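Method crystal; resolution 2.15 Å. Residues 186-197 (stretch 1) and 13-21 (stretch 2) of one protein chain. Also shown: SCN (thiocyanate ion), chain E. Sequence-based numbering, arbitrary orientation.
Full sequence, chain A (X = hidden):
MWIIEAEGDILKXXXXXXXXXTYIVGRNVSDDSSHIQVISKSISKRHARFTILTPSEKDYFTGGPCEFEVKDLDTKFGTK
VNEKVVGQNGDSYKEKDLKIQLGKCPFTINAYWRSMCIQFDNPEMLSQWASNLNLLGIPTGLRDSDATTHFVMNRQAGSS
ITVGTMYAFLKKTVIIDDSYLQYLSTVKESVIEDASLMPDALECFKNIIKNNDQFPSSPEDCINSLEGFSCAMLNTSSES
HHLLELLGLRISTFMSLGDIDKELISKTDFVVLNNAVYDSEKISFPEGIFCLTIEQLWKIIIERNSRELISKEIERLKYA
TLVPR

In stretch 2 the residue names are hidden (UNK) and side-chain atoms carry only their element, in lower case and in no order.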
# COMPACT_ATOMS: atom_id res chain seq x y z
N THR A 186 -14.26 -0.73 10.60
CA THR A 186 -15.52 0.03 10.67
C THR A 186 -16.30 0.09 9.33
O THR A 186 -17.53 0.20 9.34
CB THR A 186 -15.21 1.48 11.20
OG1 THR A 186 -15.10 1.46 12.63
CG2 THR A 186 -16.27 2.49 10.78
N VAL A 187 -15.60 -0.02 8.21
CA VAL A 187 -16.06 0.54 6.92
C VAL A 187 -16.72 -0.34 5.81
O VAL A 187 -17.11 0.20 4.77
CB VAL A 187 -14.91 1.31 6.20
CG1 VAL A 187 -14.35 2.43 7.08
CG2 VAL A 187 -13.80 0.37 5.78
N LYS A 188 -16.82 -1.67 6.01
CA LYS A 188 -17.23 -2.58 4.90
C LYS A 188 -18.65 -2.30 4.40
O LYS A 188 -18.92 -2.29 3.19
CB LYS A 188 -17.10 -4.06 5.30
CG LYS A 188 -16.39 -5.01 4.30
CD LYS A 188 -17.14 -5.38 3.02
CE LYS A 188 -16.90 -6.89 2.70
NZ LYS A 188 -16.54 -7.33 1.25
N GLU A 189 -19.56 -2.05 5.32
CA GLU A 189 -20.95 -1.80 4.97
C GLU A 189 -21.22 -0.38 4.42
O GLU A 189 -22.34 -0.07 3.97
CB GLU A 189 -21.84 -2.11 6.19
CG GLU A 189 -22.15 -3.61 6.37
CD GLU A 189 -21.09 -4.40 7.16
OE1 GLU A 189 -19.87 -4.14 7.01
OE2 GLU A 189 -21.49 -5.32 7.92
N SER A 190 -20.19 0.46 4.43
CA SER A 190 -20.32 1.88 4.14
C SER A 190 -20.29 2.23 2.67
O SER A 190 -19.61 1.57 1.88
CB SER A 190 -19.20 2.64 4.83
OG SER A 190 -19.46 2.67 6.21
N VAL A 191 -21.01 3.28 2.31
CA VAL A 191 -20.84 3.88 1.01
C VAL A 191 -20.09 5.20 1.15
O VAL A 191 -20.59 6.19 1.63
CB VAL A 191 -22.12 3.85 0.08
CG1 VAL A 191 -23.37 3.31 0.80
CG2 VAL A 191 -22.36 5.17 -0.67
N ILE A 192 -18.82 5.15 0.79
CA ILE A 192 -17.91 6.25 0.98
C ILE A 192 -17.19 6.52 -0.34
O ILE A 192 -17.07 5.65 -1.18
CB ILE A 192 -16.88 5.91 2.10
CG1 ILE A 192 -16.12 4.63 1.76
CG2 ILE A 192 -17.60 5.85 3.49
CD1 ILE A 192 -15.13 4.20 2.82
N GLU A 193 -16.69 7.75 -0.46
CA GLU A 193 -16.09 8.25 -1.66
C GLU A 193 -14.59 7.97 -1.74
O GLU A 193 -13.97 7.58 -0.75
CB GLU A 193 -16.36 9.75 -1.72
CG GLU A 193 -17.86 10.09 -1.81
CD GLU A 193 -18.13 11.50 -2.29
OE1 GLU A 193 -17.91 11.78 -3.49
OE2 GLU A 193 -18.58 12.33 -1.47
N ASP A 194 -14.04 8.16 -2.93
CA ASP A 194 -12.63 8.02 -3.24
C ASP A 194 -11.74 8.67 -2.16
O ASP A 194 -12.03 9.75 -1.69
CB ASP A 194 -12.39 8.73 -4.57
CG ASP A 194 -10.98 8.56 -5.12
OD1 ASP A 194 -10.21 7.74 -4.63
OD2 ASP A 194 -10.66 9.27 -6.09
N ALA A 195 -10.67 7.98 -1.80
CA ALA A 195 -9.66 8.50 -0.89
C ALA A 195 -10.12 8.66 0.56
O ALA A 195 -9.45 9.32 1.34
CB ALA A 195 -9.05 9.79 -1.41
N SER A 196 -11.24 8.05 0.91
CA SER A 196 -11.79 8.18 2.28
C SER A 196 -10.95 7.64 3.44
O SER A 196 -11.05 8.13 4.55
CB SER A 196 -13.15 7.52 2.36
OG SER A 196 -14.12 8.40 1.91
N LEU A 197 -10.16 6.61 3.18
CA LEU A 197 -9.39 5.92 4.23
C LEU A 197 -7.91 6.32 4.27
O LEU A 197 -7.21 6.00 5.24
CB LEU A 197 -9.51 4.39 4.05
CG LEU A 197 -10.93 3.83 3.79
CD1 LEU A 197 -10.92 2.35 3.38
CD2 LEU A 197 -11.83 4.06 4.99
N UNK A 13 -22.63 13.16 -9.00
CA UNK A 13 -21.41 13.94 -8.71
C UNK A 13 -20.54 13.35 -7.60
O UNK A 13 -19.61 14.01 -7.10
N UNK A 14 -20.84 12.11 -7.22
CA UNK A 14 -20.11 11.42 -6.17
C UNK A 14 -19.25 10.30 -6.72
O UNK A 14 -19.53 9.76 -7.79
c UNK A 14 -22.79 11.55 -3.40
c UNK A 14 -21.81 12.01 -4.42
n UNK A 14 -22.75 14.06 -2.80
c UNK A 14 -21.11 10.88 -5.15
c UNK A 14 -22.95 12.63 -2.31
N UNK A 15 -18.17 9.98 -6.00
CA UNK A 15 -17.39 8.77 -6.28
C UNK A 15 -17.72 7.70 -5.24
O UNK A 15 -18.42 7.96 -4.27
c UNK A 15 -15.89 9.05 -6.30
o UNK A 15 -15.43 9.44 -5.02
N UNK A 16 -17.26 6.48 -5.47
CA UNK A 16 -17.57 5.42 -4.52
C UNK A 16 -16.50 4.35 -4.50
O UNK A 16 -16.09 3.86 -5.54
c UNK A 16 -22.05 1.42 -3.01
c UNK A 16 -19.24 3.61 -3.93
c UNK A 16 -18.94 4.80 -4.82
n UNK A 16 -22.15 0.34 -2.24
c UNK A 16 -20.68 3.25 -3.92
n UNK A 16 -20.89 2.07 -3.09
n UNK A 16 -23.11 1.86 -3.70
N UNK A 17 -16.07 3.97 -3.30
CA UNK A 17 -15.16 2.85 -3.14
C UNK A 17 -15.92 1.51 -3.19
O UNK A 17 -16.86 1.29 -2.43
c UNK A 17 -13.47 1.80 -1.63
c UNK A 17 -13.57 4.23 -1.77
c UNK A 17 -14.41 2.95 -1.80
c UNK A 17 -13.06 4.50 -0.38
N UNK A 18 -15.50 0.62 -4.08
CA UNK A 18 -16.16 -0.66 -4.26
C UNK A 18 -15.33 -1.77 -3.63
O UNK A 18 -14.20 -2.00 -4.00
c UNK A 18 -17.51 -0.48 -7.99
c UNK A 18 -16.38 -0.95 -5.76
c UNK A 18 -17.26 0.05 -6.53
c UNK A 18 -18.59 0.33 -5.79
N UNK A 19 -15.91 -2.49 -2.69
CA UNK A 19 -15.22 -3.59 -2.07
C UNK A 19 -15.53 -4.88 -2.83
O UNK A 19 -16.49 -4.92 -3.59
c UNK A 19 -16.63 -0.63 1.41
c UNK A 19 -15.58 -2.40 0.14
c UNK A 19 -15.67 -3.69 -0.61
c UNK A 19 -14.37 -1.76 0.29
c UNK A 19 -15.41 -0.00 1.55
c UNK A 19 -14.27 -0.58 0.99
c UNK A 19 -16.71 -1.83 0.70
N UNK A 20 -14.69 -5.92 -2.67
CA UNK A 20 -15.01 -7.27 -3.09
C UNK A 20 -16.45 -7.67 -2.75
O UNK A 20 -16.90 -7.47 -1.62
c UNK A 20 -13.31 -5.83 -2.12
c UNK A 20 -12.75 -7.22 -2.33
c UNK A 20 -14.01 -8.11 -2.30
N UNK A 21 -17.13 -8.25 -3.74
CA UNK A 21 -18.51 -8.68 -3.60
C UNK A 21 -19.21 -8.29 -4.89
O UNK A 21 -18.56 -8.00 -5.90
S SCN E . -9.43 4.65 -2.14
C SCN E . -9.24 4.82 -0.40
N SCN E . -9.28 5.19 0.72
O HOH W 1 -20.44 -0.55 0.19
O HOH W 2 -18.33 2.50 -0.47

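Position 13 carries no side-chain atoms, and its phi of 75° lies where a residue without CB is most at ease: G13. It opens the segment without contacting stretch 1.

Position 14 has four carbons in a row ending in a nitrogen, the signature of lysine, K14. Its CB lies 3.7 Å from E193 OE1, while the chain's amino end makes no contact with stretch 1.

Position 15 shows one carbon and one oxygen. The oxygen sits 2.8 Å from D194 N and accepts its hydrogen bond; with a single carbon beneath it and no branch, this is S15. Its own backbone N donates to E193 OE1 at 3.1 Å, so residue 15 gives with its backbone and receives with its side chain.

At position 16, three carbons and a nitrogen lead to a carbon bearing two more nitrogens, a guanidinium: R16. Its CA-to-CB bond points away, yet the extended chain returns, and V191 CB covers one face of the guanidinium, 3.8 Å from R16 NE. Water 1 links R16 NH2 (3.1 Å) to S190 O (2.8 Å).

Position 17 has four carbons, forked at the first, with one arm two carbons long, hence I17. Its N donates to I192 O at 2.9 Å and a nearly straight 170°. I17 CD1 packs 3.7 Å from I192 CG1 and reaches within 3.2 Å of E193 O, at the type II turn running from E193 to S196.

Position 18 has four carbons forked at the second, L18; the CA-to-CB bond points away, and nothing touches stretch 1.

Position 19 bears one carbon and a six-carbon ring with no heteroatom: F19. Its CE1 lies 3.3 Å from K188 O and 3.7 Å from S190 O, the latter at the ring edge, beside the turn from V187 to S190.

Position 20 has three carbons closing onto the backbone N, giving P20; its carbonyl O is 2.9 Å from K188 NZ.

Position 21 has no side-chain atoms. At phi 138° and psi -163° a CB would jam against the preceding carbonyl, so it is G21.

The contact combines a short backbone register with side-chain anchors. The I17 N to I192 O bond, supported by the CA-H...O contact from R16 CA to I192 O at 3.4 Å, joins the two stretches. S15 N donates to E193 OE1 while S15 OG accepts from D194 N, so S15 ties together two successive residues of stretch 1. I17 and F19 fill the space beside two turns, their carbon side chains packing next to these paired polar groups.

Stretch 2 (13-21) GKSRILFPG
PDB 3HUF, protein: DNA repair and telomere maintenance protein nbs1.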